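Local coordinates for protein dipeptide Epimerase (Enterococcus faecalis V583, PDB 3JVA) that belongs to the mandelate racemase/muconate lactonizing enzyme family of the enolase superfamily and binds a magnesium ion in a TIM-barrel domain, at residues B[131-136]-B[156-161]; B[195-200]-B[226-231]; B[201-206]-B[231-236]; B[290-295]-B[318-323]. All coordinates share one frame; numbering follows the deposited sequence.

Interactions 1 and 4 lie in the barrel, buried and touching through Thr134 and Asp320, where the first strand meets the second and the last. Interactions 2 and 3 lie about 19 to 27 Å from them, centre to centre, on the outer layer of helices; interaction 3 continues the seam of interaction 2 from the end of helix 223-232 into the following loop, and both touch another subunit. Interaction 1 is a backbone-bonded strand pair with an apolar and a polar face; interaction 4 joins two strand-end loops by one backbone bond and a water bridge, with Leu319 and a cysteine thiol packed between. Interactions 2 and 3 lack hydrogen bonds across them and rest on side-chain packing.

Interaction 1 (B[131-136]-B[156-161]); sequences TDITLG and DTLKIK
Ile133 and Leu158 start the apolar side of this contact: lying side by side and pointing the same way, they meet through CG2 of Ile133 and CD2 of Leu158 at 3.8 Å. Leu135 extends the patch, its CB resting 4.0 Å from CG2 of Ile160 and its CD1 4.1 Å from CD1 of Leu158. Branched aliphatic residues suit this face because helices 140-152 and 166-180 pack on it, as expected of a beta-alpha-beta unit in a TIM barrel.

The parallel strands are joined by alternating backbone bonds: Ile133 N to Thr157 O, Lys159 N to Ile133 O at 3.0 Å, and Leu135 N to Lys159 O at 2.8 Å, the last nearly straight at 163°.

Thr134 and Lys159 occupy the other face. The lysine chain runs extended beside Thr134 until chi4 (-68°) bends NZ round, leaving a weak 3.5 Å hydrogen bond from NZ to Thr134 OG1; NZ also bonds a glycerol. Just before Ile133, Asp132 sets CB against CG2 of Thr157, while its OD2 forms a salt bridge with Arg187. The side chain of Lys159 lies about 5 Å from the magnesium ion; with a long ion pair to Asp318 also weak, the protein's grip on NZ is probably loose.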
loop_
_atom_site.group_PDB
_atom_site.type_symbol
_atom_site.label_atom_id
_atom_site.label_comp_id
_atom_site.label_asym_id
_atom_site.label_seq_id
_atom_site.Cartn_x
_atom_site.Cartn_y
_atom_site.Cartn_z
ATOM N N THR B 131 -19.582 -8.616 36.767
ATOM C CA THR B 131 -18.515 -9.495 36.328
ATOM C C THR B 131 -19.042 -10.870 35.973
ATOM O O THR B 131 -20.105 -11.285 36.445
ATOM C CB THR B 131 -17.429 -9.684 37.409
ATOM O OG1 THR B 131 -16.448 -10.612 36.928
ATOM C CG2 THR B 131 -18.035 -10.233 38.703
ATOM N N ASP B 132 -18.307 -11.566 35.113
ATOM C CA ASP B 132 -18.677 -12.925 34.761
ATOM C C ASP B 132 -17.964 -13.756 35.817
ATOM O O ASP B 132 -17.394 -13.215 36.771
ATOM C CB ASP B 132 -18.143 -13.314 33.368
ATOM C CG ASP B 132 -16.613 -13.259 33.274
ATOM O OD1 ASP B 132 -15.920 -13.527 34.283
ATOM O OD2 ASP B 132 -16.099 -12.967 32.173
ATOM N N ILE B 133 -18.003 -15.068 35.659
ATOM C CA ILE B 133 -17.290 -15.951 36.561
ATOM C C ILE B 133 -16.781 -17.092 35.696
ATOM O O ILE B 133 -17.497 -17.596 34.817
ATOM C CB ILE B 133 -18.179 -16.492 37.716
ATOM C CG1 ILE B 133 -17.302 -17.295 38.687
ATOM C CG2 ILE B 133 -19.299 -17.362 37.173
ATOM C CD1 ILE B 133 -17.986 -17.629 40.001
ATOM N N THR B 134 -15.531 -17.471 35.924
ATOM C CA THR B 134 -14.898 -18.535 35.159
ATOM C C THR B 134 -15.182 -19.907 35.756
ATOM O O THR B 134 -15.070 -20.104 36.960
ATOM C CB THR B 134 -13.364 -18.319 35.095
ATOM O OG1 THR B 134 -13.083 -17.080 34.431
ATOM C CG2 THR B 134 -12.686 -19.458 34.338
ATOM N N LEU B 135 -15.566 -20.853 34.908
ATOM C CA LEU B 135 -15.831 -22.206 35.367
ATOM C C LEU B 135 -14.554 -23.005 35.157
ATOM O O LEU B 135 -14.000 -23.018 34.056
ATOM C CB LEU B 135 -16.971 -22.842 34.563
ATOM C CG LEU B 135 -18.344 -22.167 34.606
ATOM C CD1 LEU B 135 -19.304 -22.945 33.717
ATOM C CD2 LEU B 135 -18.868 -22.111 36.036
ATOM N N GLY B 136 -14.080 -23.661 36.210
ATOM C CA GLY B 136 -12.866 -24.445 36.091
ATOM C C GLY B 136 -13.055 -25.619 35.152
ATOM O O GLY B 136 -14.126 -26.224 35.117
ATOM N N ASP B 156 -24.864 -13.919 34.910
ATOM C CA ASP B 156 -25.505 -13.988 33.602
ATOM C C ASP B 156 -24.467 -14.241 32.511
ATOM O O ASP B 156 -24.805 -14.341 31.331
ATOM C CB ASP B 156 -26.264 -12.687 33.317
ATOM C CG ASP B 156 -25.349 -11.473 33.243
ATOM O OD1 ASP B 156 -25.872 -10.337 33.175
ATOM O OD2 ASP B 156 -24.112 -11.649 33.247
ATOM N N THR B 157 -23.204 -14.351 32.915
ATOM C CA THR B 157 -22.115 -14.587 31.973
ATOM C C THR B 157 -21.100 -15.566 32.555
ATOM O O THR B 157 -20.579 -15.366 33.657
ATOM C CB THR B 157 -21.402 -13.266 31.614
ATOM O OG1 THR B 157 -22.369 -12.314 31.151
ATOM C CG2 THR B 157 -20.361 -13.493 30.518
ATOM N N LEU B 158 -20.835 -16.632 31.812
ATOM C CA LEU B 158 -19.889 -17.652 32.236
ATOM C C LEU B 158 -18.720 -17.681 31.263
ATOM O O LEU B 158 -18.895 -17.491 30.060
ATOM C CB LEU B 158 -20.562 -19.026 32.259
ATOM C CG LEU B 158 -21.851 -19.115 33.075
ATOM C CD1 LEU B 158 -22.496 -20.482 32.855
ATOM C CD2 LEU B 158 -21.549 -18.882 34.549
ATOM N N LYS B 159 -17.531 -17.920 31.795
ATOM C CA LYS B 159 -16.324 -17.971 30.987
ATOM C C LYS B 159 -15.651 -19.322 31.141
ATOM O O LYS B 159 -15.528 -19.832 32.256
ATOM C CB LYS B 159 -15.362 -16.865 31.424
ATOM C CG LYS B 159 -13.978 -16.950 30.798
ATOM C CD LYS B 159 -13.171 -15.698 31.111
ATOM C CE LYS B 159 -11.708 -15.866 30.735
ATOM N NZ LYS B 159 -11.057 -16.862 31.627
ATOM N N ILE B 160 -15.230 -19.906 30.023
ATOM C CA ILE B 160 -14.551 -21.195 30.060
ATOM C C ILE B 160 -13.402 -21.241 29.065
ATOM O O ILE B 160 -13.452 -20.623 28.000
ATOM C CB ILE B 160 -15.495 -22.389 29.751
ATOM C CG1 ILE B 160 -15.868 -22.400 28.272
ATOM C CG2 ILE B 160 -16.742 -22.310 30.618
ATOM C CD1 ILE B 160 -16.528 -23.693 27.822
ATOM N N LYS B 161 -12.364 -21.982 29.427
ATOM C CA LYS B 161 -11.197 -22.132 28.576
ATOM C C LYS B 161 -11.446 -23.214 27.529
ATOM O O LYS B 161 -12.064 -24.238 27.822
ATOM C CB LYS B 161 -9.983 -22.507 29.429
ATOM C CG LYS B 161 -8.696 -22.690 28.641
ATOM C CD LYS B 161 -7.494 -22.912 29.562
ATOM C CE LYS B 161 -7.644 -24.183 30.385
ATOM N NZ LYS B 161 -6.465 -24.425 31.268
HETATM O O HOH W 1 -22.447 -12.168 35.212
HETATM O O HOH W 2 -12.192 -22.612 32.192
#

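Interaction 2 (B[195-200]-B[226-231]); sequences TPKDAV and LKYVTS
Lys197, whose CE lies 3.6 Å from OH of Tyr228, carries its amine NZ past that ring into a neighbouring subunit. There NZ makes a salt bridge to Asp259 and hydrogen bonds to the main-chain oxygens of Thr230, Val233 and Thr235, all of that subunit. The tyrosine OH is likewise engaged by Asn234 of the same neighbour.

Within the chain, this is a contact between two consecutive outer helices of the TIM barrel, 196-206 and 223-232. Their segments run nearly parallel, 25° apart with axes 9.0 Å from each other, and no hydrogen bond joins them. Such a seam suits side chains that fill space while leaving backbone groups to the helices' own bonding.

Tyr228 gives up more surface than any other residue of the two segments. Its CG is anti to the backbone N (chi1 175°), which carries CG toward helix 196-206, and the ring lies obliquely among three aliphatic groups: CB of Pro196 approaches CD2 at 3.9 Å, while CG of Lys197 and CG2 of Val200 both come to CE2 at 3.8 Å. The long methylene chain of the lysine thus acts as an apolar neighbour of the ring before its charged end leaves the seam, and Val200 crosses the tyrosine at about a right angle.

Pro196 opens the first helix after Thr195, the N-cap residue, whose OG1 takes a weak bond from Asp198 N. Deeper in, small Ala199 makes room for a valine: CG2 of Val229 sits 3.9 Å from CB of Ala199 and 3.7 Å from O of Pro196.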
loop_
_atom_site.group_PDB
_atom_site.type_symbol
_atom_site.label_atom_id
_atom_site.label_comp_id
_atom_site.label_asym_id
_atom_site.label_seq_id
_atom_site.Cartn_x
_atom_site.Cartn_y
_atom_site.Cartn_z
ATOM N N THR B 195 -3.858 -22.345 15.165
ATOM C CA THR B 195 -3.214 -21.698 14.032
ATOM C C THR B 195 -4.401 -20.929 13.470
ATOM O O THR B 195 -5.548 -21.256 13.780
ATOM C CB THR B 195 -2.717 -22.714 12.974
ATOM O OG1 THR B 195 -3.834 -23.423 12.419
ATOM C CG2 THR B 195 -1.750 -23.707 13.600
ATOM N N PRO B 196 -4.155 -19.908 12.637
ATOM C CA PRO B 196 -5.252 -19.118 12.070
ATOM C C PRO B 196 -6.394 -19.900 11.420
ATOM O O PRO B 196 -7.557 -19.714 11.774
ATOM C CB PRO B 196 -4.537 -18.201 11.079
ATOM C CG PRO B 196 -3.187 -18.006 11.721
ATOM C CD PRO B 196 -2.852 -19.415 12.158
ATOM N N LYS B 197 -6.078 -20.773 10.471
ATOM C CA LYS B 197 -7.140 -21.515 9.805
ATOM C C LYS B 197 -7.823 -22.559 10.687
ATOM O O LYS B 197 -9.018 -22.818 10.528
ATOM C CB LYS B 197 -6.610 -22.120 8.504
ATOM C CG LYS B 197 -6.299 -21.021 7.485
ATOM C CD LYS B 197 -5.952 -21.541 6.105
ATOM C CE LYS B 197 -5.889 -20.376 5.120
ATOM N NZ LYS B 197 -5.578 -20.795 3.728
ATOM N N ASP B 198 -7.079 -23.144 11.620
ATOM C CA ASP B 198 -7.668 -24.117 12.539
ATOM C C ASP B 198 -8.631 -23.361 13.448
ATOM O O ASP B 198 -9.700 -23.865 13.799
ATOM C CB ASP B 198 -6.593 -24.781 13.404
ATOM C CG ASP B 198 -5.928 -25.956 12.716
ATOM O OD1 ASP B 198 -6.363 -26.325 11.604
ATOM O OD2 ASP B 198 -4.976 -26.513 13.298
ATOM N N ALA B 199 -8.235 -22.149 13.837
ATOM C CA ALA B 199 -9.053 -21.314 14.713
ATOM C C ALA B 199 -10.412 -21.015 14.091
ATOM O O ALA B 199 -11.439 -21.095 14.759
ATOM C CB ALA B 199 -8.324 -20.003 15.030
ATOM N N VAL B 200 -10.420 -20.659 12.811
ATOM C CA VAL B 200 -11.678 -20.361 12.134
ATOM C C VAL B 200 -12.585 -21.586 12.189
ATOM O O VAL B 200 -13.780 -21.476 12.453
ATOM C CB VAL B 200 -11.432 -19.963 10.660
ATOM C CG1 VAL B 200 -12.758 -19.837 9.913
ATOM C CG2 VAL B 200 -10.677 -18.644 10.613
ATOM N N LEU B 226 -4.257 -13.266 13.737
ATOM C CA LEU B 226 -5.342 -12.856 14.619
ATOM C C LEU B 226 -6.335 -12.040 13.797
ATOM O O LEU B 226 -7.549 -12.182 13.940
ATOM C CB LEU B 226 -4.784 -12.029 15.780
ATOM C CG LEU B 226 -5.756 -11.543 16.856
ATOM C CD1 LEU B 226 -6.527 -12.717 17.440
ATOM C CD2 LEU B 226 -4.967 -10.825 17.945
ATOM N N LYS B 227 -5.800 -11.194 12.919
ATOM C CA LYS B 227 -6.602 -10.356 12.036
ATOM C C LYS B 227 -7.409 -11.242 11.078
ATOM O O LYS B 227 -8.574 -10.971 10.794
ATOM C CB LYS B 227 -5.668 -9.430 11.244
ATOM C CG LYS B 227 -6.289 -8.684 10.071
ATOM C CD LYS B 227 -7.256 -7.612 10.509
ATOM C CE LYS B 227 -7.385 -6.532 9.441
ATOM N NZ LYS B 227 -7.761 -7.087 8.111
ATOM N N TYR B 228 -6.774 -12.304 10.591
ATOM C CA TYR B 228 -7.420 -13.239 9.672
ATOM C C TYR B 228 -8.641 -13.865 10.339
ATOM O O TYR B 228 -9.725 -13.899 9.766
ATOM C CB TYR B 228 -6.434 -14.341 9.266
ATOM C CG TYR B 228 -7.052 -15.425 8.403
ATOM C CD1 TYR B 228 -7.345 -15.192 7.059
ATOM C CD2 TYR B 228 -7.356 -16.676 8.938
ATOM C CE1 TYR B 228 -7.929 -16.188 6.263
ATOM C CE2 TYR B 228 -7.940 -17.680 8.150
ATOM C CZ TYR B 228 -8.220 -17.426 6.816
ATOM O OH TYR B 228 -8.783 -18.409 6.028
ATOM N N VAL B 229 -8.462 -14.366 11.555
ATOM C CA VAL B 229 -9.571 -14.981 12.276
ATOM C C VAL B 229 -10.727 -13.999 12.440
ATOM O O VAL B 229 -11.868 -14.299 12.098
ATOM C CB VAL B 229 -9.128 -15.460 13.670
ATOM C CG1 VAL B 229 -10.311 -16.074 14.408
ATOM C CG2 VAL B 229 -8.008 -16.468 13.533
ATOM N N THR B 230 -10.423 -12.817 12.959
ATOM C CA THR B 230 -11.440 -11.800 13.164
ATOM C C THR B 230 -12.248 -11.535 11.899
ATOM O O THR B 230 -13.475 -11.425 11.944
ATOM C CB THR B 230 -10.793 -10.488 13.630
ATOM O OG1 THR B 230 -10.114 -10.721 14.868
ATOM C CG2 THR B 230 -11.847 -9.400 13.812
ATOM N N SER B 231 -11.554 -11.452 10.771
ATOM C CA SER B 231 -12.194 -11.168 9.494
ATOM C C SER B 231 -12.922 -12.356 8.868
ATOM O O SER B 231 -13.693 -12.176 7.930
ATOM C CB SER B 231 -11.153 -10.646 8.502
ATOM O OG SER B 231 -10.270 -11.683 8.100
#

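Interaction 3 (B[201-206]-B[231-236]); sequences KAIQAL and SQVNTT
Ile203 and Thr235 come into van der Waals contact, with CG2 of the isoleucine 3.8 Å from CB of the threonine and 3.9 Å from its OG1. The same methyl stands 4.2 Å from CG2 of Val233, so one branch of Ile203 serves both residues. It can do so because CG2 is anti to the backbone N, while CG1 lies beside that N (chi1 -67°). Val233 also uses its second methyl: CG1 touches CG of Gln204 at 4.1 Å, the two side chains crossing at a slant.

Polar contact is slight. The amide of Gln204, at the end of a chain extended beyond CG, brings NE2 to 3.8 Å from O of Gln232, longer than a hydrogen bond, and no hydrogen bond crosses between the segments. A glutamine suits this solvent-exposed margin, since its methylenes can pack on a valine while its amide remains compatible with solvent.

The contact lies on the outer layer of the TIM barrel, where helix 223-232 ends and Val233 is the first residue to leave helical geometry on the way to strand 236-239. Ile203 and Thr235 both also rest on Val214 of strand 213-215, and Asn234 is weakly bonded by Lys201 of a neighbouring subunit.

With Ile203 and Val233 buried and the glutamines at the exposed edge, adhesion here probably comes mainly from burial of methyl groups rather than from directional bonds.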
loop_
_atom_site.group_PDB
_atom_site.type_symbol
_atom_site.label_atom_id
_atom_site.label_comp_id
_atom_site.label_asym_id
_atom_site.label_seq_id
_atom_site.Cartn_x
_atom_site.Cartn_y
_atom_site.Cartn_z
ATOM N N LYS B 201 -11.998 -22.754 11.957
ATOM C CA LYS B 201 -12.735 -24.015 11.970
ATOM C C LYS B 201 -13.347 -24.274 13.346
ATOM O O LYS B 201 -14.545 -24.533 13.472
ATOM C CB LYS B 201 -11.784 -25.162 11.619
ATOM C CG LYS B 201 -12.456 -26.426 11.098
ATOM C CD LYS B 201 -11.475 -27.606 11.052
ATOM C CE LYS B 201 -10.092 -27.201 10.526
ATOM N NZ LYS B 201 -10.132 -26.524 9.197
ATOM N N ALA B 202 -12.511 -24.190 14.378
ATOM C CA ALA B 202 -12.955 -24.441 15.745
ATOM C C ALA B 202 -14.012 -23.446 16.206
ATOM O O ALA B 202 -15.026 -23.828 16.787
ATOM C CB ALA B 202 -11.757 -24.412 16.697
ATOM N N ILE B 203 -13.780 -22.166 15.940
ATOM C CA ILE B 203 -14.722 -21.141 16.359
ATOM C C ILE B 203 -16.082 -21.294 15.681
ATOM O O ILE B 203 -17.124 -21.158 16.327
ATOM C CB ILE B 203 -14.135 -19.733 16.112
ATOM C CG1 ILE B 203 -12.933 -19.525 17.041
ATOM C CG2 ILE B 203 -15.188 -18.664 16.381
ATOM C CD1 ILE B 203 -12.137 -18.256 16.771
ATOM N N GLN B 204 -16.085 -21.592 14.387
ATOM C CA GLN B 204 -17.353 -21.764 13.693
ATOM C C GLN B 204 -18.101 -22.983 14.232
ATOM O O GLN B 204 -19.329 -23.011 14.236
ATOM C CB GLN B 204 -17.124 -21.883 12.188
ATOM C CG GLN B 204 -16.520 -20.618 11.613
ATOM C CD GLN B 204 -16.443 -20.628 10.112
ATOM O OE1 GLN B 204 -15.977 -21.596 9.508
ATOM N NE2 GLN B 204 -16.890 -19.539 9.495
ATOM N N ALA B 205 -17.363 -23.983 14.702
ATOM C CA ALA B 205 -17.993 -25.178 15.260
ATOM C C ALA B 205 -18.595 -24.847 16.626
ATOM O O ALA B 205 -19.703 -25.275 16.951
ATOM C CB ALA B 205 -16.975 -26.297 15.390
ATOM N N LEU B 206 -17.862 -24.077 17.426
ATOM C CA LEU B 206 -18.341 -23.689 18.749
ATOM C C LEU B 206 -19.488 -22.687 18.651
ATOM O O LEU B 206 -20.363 -22.649 19.521
ATOM C CB LEU B 206 -17.202 -23.073 19.572
ATOM C CG LEU B 206 -16.187 -23.982 20.275
ATOM C CD1 LEU B 206 -16.865 -24.739 21.404
ATOM C CD2 LEU B 206 -15.579 -24.938 19.292
ATOM N N SER B 231 -11.554 -11.452 10.771
ATOM C CA SER B 231 -12.194 -11.168 9.494
ATOM C C SER B 231 -12.922 -12.356 8.868
ATOM O O SER B 231 -13.693 -12.176 7.930
ATOM C CB SER B 231 -11.153 -10.646 8.502
ATOM O OG SER B 231 -10.270 -11.683 8.100
ATOM N N GLN B 232 -12.690 -13.562 9.379
ATOM C CA GLN B 232 -13.334 -14.739 8.800
ATOM C C GLN B 232 -14.521 -15.306 9.567
ATOM O O GLN B 232 -15.303 -16.082 9.009
ATOM C CB GLN B 232 -12.303 -15.850 8.592
ATOM C CG GLN B 232 -11.218 -15.516 7.581
ATOM C CD GLN B 232 -11.781 -15.205 6.210
ATOM O OE1 GLN B 232 -12.658 -15.916 5.710
ATOM N NE2 GLN B 232 -11.278 -14.143 5.588
ATOM N N VAL B 233 -14.669 -14.938 10.835
ATOM C CA VAL B 233 -15.783 -15.455 11.625
ATOM C C VAL B 233 -16.707 -14.350 12.109
ATOM O O VAL B 233 -16.281 -13.206 12.292
ATOM C CB VAL B 233 -15.281 -16.244 12.856
ATOM C CG1 VAL B 233 -14.270 -17.298 12.426
ATOM C CG2 VAL B 233 -14.662 -15.292 13.873
ATOM N N ASN B 234 -17.976 -14.694 12.315
ATOM C CA ASN B 234 -18.953 -13.726 12.803
ATOM C C ASN B 234 -18.775 -13.488 14.302
ATOM O O ASN B 234 -19.116 -12.423 14.816
ATOM C CB ASN B 234 -20.380 -14.220 12.545
ATOM C CG ASN B 234 -20.743 -14.212 11.076
ATOM O OD1 ASN B 234 -20.439 -13.260 10.357
ATOM N ND2 ASN B 234 -21.410 -15.269 10.623
ATOM N N THR B 235 -18.238 -14.486 14.997
ATOM C CA THR B 235 -18.044 -14.380 16.438
ATOM C C THR B 235 -17.069 -13.270 16.808
ATOM O O THR B 235 -16.038 -13.093 16.157
ATOM C CB THR B 235 -17.525 -15.709 17.029
ATOM O OG1 THR B 235 -18.501 -16.739 16.818
ATOM C CG2 THR B 235 -17.275 -15.568 18.520
ATOM N N THR B 236 -17.414 -12.522 17.852
ATOM C CA THR B 236 -16.572 -11.435 18.350
ATOM C C THR B 236 -15.228 -12.003 18.805
ATOM O O THR B 236 -15.182 -12.942 19.599
ATOM C CB THR B 236 -17.243 -10.733 19.549
ATOM O OG1 THR B 236 -18.442 -10.082 19.108
ATOM C CG2 THR B 236 -16.296 -9.712 20.181
#

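Interaction 4 (B[290-295]-B[318-323]); sequences IGCMAE and DLDATF
Ile290 and Asp318 meet where the last two strands of the barrel, 287-290 and 314-317, give way to loops at their C-terminal ends. Asp318 N donates to Ile290 O at 2.9 Å with an angle of 170°, nearly in line with the carbonyl, continuing the parallel pairing one step past the strand. Just beyond it, Gly291 CA makes a CA-H...O contact with Asp318 O at 3.3 Å.

Leu319 supplies the aliphatic filling. Its CD1 lies 4.0 Å from CG2 of Ile290 and its CD2 3.4 Å from O of Gly291, and the leucine and isoleucine also share Ala304 of helix 298-310 as a neighbour.

In TIM barrels of this family the C-terminal strand ends surround the active site, and here the side chain of Asp318 is about 6 Å from the magnesium ion bound by Asp189, Glu215 and Asp240. A water accepts from Cys292 N at 3.0 Å and probably donates to OD2 of Asp318, so that a polar bridge joins the loops.

Cys292 has SG set between its backbone N and carbonyl carbon (chi1 60°), which turns the sulfur to the other loop. There SG sits 3.7 Å from OD1 of Asp320 and 4.0 Å from CB of Ala321, a residue small enough to let the thiol in; OD2 of Asp320 instead bonds Thr134 N of the first strand.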
loop_
_atom_site.group_PDB
_atom_site.type_symbol
_atom_site.label_atom_id
_atom_site.label_comp_id
_atom_site.label_asym_id
_atom_site.label_seq_id
_atom_site.Cartn_x
_atom_site.Cartn_y
_atom_site.Cartn_z
ATOM N N ILE B 290 -11.909 -5.988 30.974
ATOM C CA ILE B 290 -10.789 -5.978 31.897
ATOM C C ILE B 290 -10.837 -7.307 32.633
ATOM O O ILE B 290 -11.902 -7.740 33.087
ATOM C CB ILE B 290 -10.841 -4.778 32.889
ATOM C CG1 ILE B 290 -9.565 -4.770 33.741
ATOM C CG2 ILE B 290 -12.085 -4.854 33.760
ATOM C CD1 ILE B 290 -9.238 -3.411 34.373
ATOM N N GLY B 291 -9.689 -7.974 32.697
ATOM C CA GLY B 291 -9.612 -9.266 33.353
ATOM C C GLY B 291 -8.685 -9.278 34.552
ATOM O O GLY B 291 -8.368 -8.224 35.113
ATOM N N CYS B 292 -8.240 -10.469 34.942
ATOM C CA CYS B 292 -7.354 -10.611 36.089
ATOM C C CYS B 292 -6.426 -11.803 35.934
ATOM O O CYS B 292 -6.629 -12.657 35.061
ATOM C CB CYS B 292 -8.172 -10.766 37.378
ATOM S SG CYS B 292 -9.272 -12.209 37.400
ATOM N N MET B 293 -5.405 -11.852 36.786
ATOM C CA MET B 293 -4.428 -12.937 36.773
ATOM C C MET B 293 -4.892 -14.031 37.727
ATOM O O MET B 293 -5.697 -13.783 38.625
ATOM C CB MET B 293 -3.059 -12.436 37.250
ATOM C CG MET B 293 -2.552 -11.193 36.554
ATOM S SD MET B 293 -2.352 -11.425 34.789
ATOM C CE MET B 293 -0.925 -12.490 34.763
ATOM N N ALA B 294 -4.373 -15.238 37.524
ATOM C CA ALA B 294 -4.707 -16.370 38.373
ATOM C C ALA B 294 -4.133 -16.128 39.763
ATOM O O ALA B 294 -4.655 -16.634 40.763
ATOM C CB ALA B 294 -4.121 -17.659 37.782
ATOM N N GLU B 295 -3.067 -15.337 39.828
ATOM C CA GLU B 295 -2.423 -15.069 41.106
ATOM C C GLU B 295 -2.573 -13.673 41.710
ATOM O O GLU B 295 -1.664 -13.193 42.387
ATOM C CB GLU B 295 -0.940 -15.456 41.036
ATOM C CG GLU B 295 -0.741 -16.931 40.697
ATOM C CD GLU B 295 0.512 -17.532 41.308
ATOM O OE1 GLU B 295 0.570 -17.656 42.555
ATOM O OE2 GLU B 295 1.434 -17.885 40.542
ATOM N N ASP B 318 -14.096 -9.441 33.743
ATOM C CA ASP B 318 -13.820 -10.820 34.123
ATOM C C ASP B 318 -12.956 -10.663 35.369
ATOM O O ASP B 318 -11.752 -10.899 35.339
ATOM C CB ASP B 318 -13.055 -11.532 32.997
ATOM C CG ASP B 318 -12.655 -12.949 33.363
ATOM O OD1 ASP B 318 -13.410 -13.610 34.104
ATOM O OD2 ASP B 318 -11.587 -13.406 32.899
ATOM N N LEU B 319 -13.593 -10.241 36.457
ATOM C CA LEU B 319 -12.903 -9.987 37.725
ATOM C C LEU B 319 -13.472 -10.899 38.802
ATOM O O LEU B 319 -14.181 -10.450 39.697
ATOM C CB LEU B 319 -13.101 -8.520 38.114
ATOM C CG LEU B 319 -12.672 -7.503 37.050
ATOM C CD1 LEU B 319 -13.127 -6.111 37.460
ATOM C CD2 LEU B 319 -11.155 -7.550 36.867
ATOM N N ASP B 320 -13.124 -12.177 38.713
ATOM C CA ASP B 320 -13.637 -13.194 39.624
ATOM C C ASP B 320 -12.620 -13.817 40.575
ATOM O O ASP B 320 -12.937 -14.781 41.268
ATOM C CB ASP B 320 -14.273 -14.307 38.788
ATOM C CG ASP B 320 -13.274 -14.981 37.858
ATOM O OD1 ASP B 320 -12.170 -14.424 37.639
ATOM O OD2 ASP B 320 -13.593 -16.065 37.332
ATOM N N ALA B 321 -11.409 -13.274 40.625
ATOM C CA ALA B 321 -10.379 -13.851 41.486
ATOM C C ALA B 321 -10.752 -13.984 42.966
ATOM O O ALA B 321 -10.404 -14.982 43.597
ATOM C CB ALA B 321 -9.077 -13.065 41.345
ATOM N N THR B 322 -11.456 -13.005 43.531
ATOM C CA THR B 322 -11.793 -13.105 44.951
ATOM C C THR B 322 -12.726 -14.266 45.260
ATOM O O THR B 322 -12.728 -14.780 46.382
ATOM C CB THR B 322 -12.432 -11.806 45.515
ATOM O OG1 THR B 322 -13.725 -11.596 44.933
ATOM C CG2 THR B 322 -11.539 -10.603 45.228
ATOM N N PHE B 323 -13.503 -14.692 44.267
ATOM C CA PHE B 323 -14.447 -15.791 44.465
ATOM C C PHE B 323 -13.767 -17.140 44.666
ATOM O O PHE B 323 -14.382 -18.077 45.177
ATOM C CB PHE B 323 -15.410 -15.906 43.275
ATOM C CG PHE B 323 -16.055 -14.610 42.877
ATOM C CD1 PHE B 323 -16.286 -13.605 43.809
ATOM C CD2 PHE B 323 -16.459 -14.408 41.561
ATOM C CE1 PHE B 323 -16.910 -12.415 43.436
ATOM C CE2 PHE B 323 -17.085 -13.223 41.178
ATOM C CZ PHE B 323 -17.311 -12.228 42.113
HETATM O O HOH W 3 -9.076 -12.873 33.422
#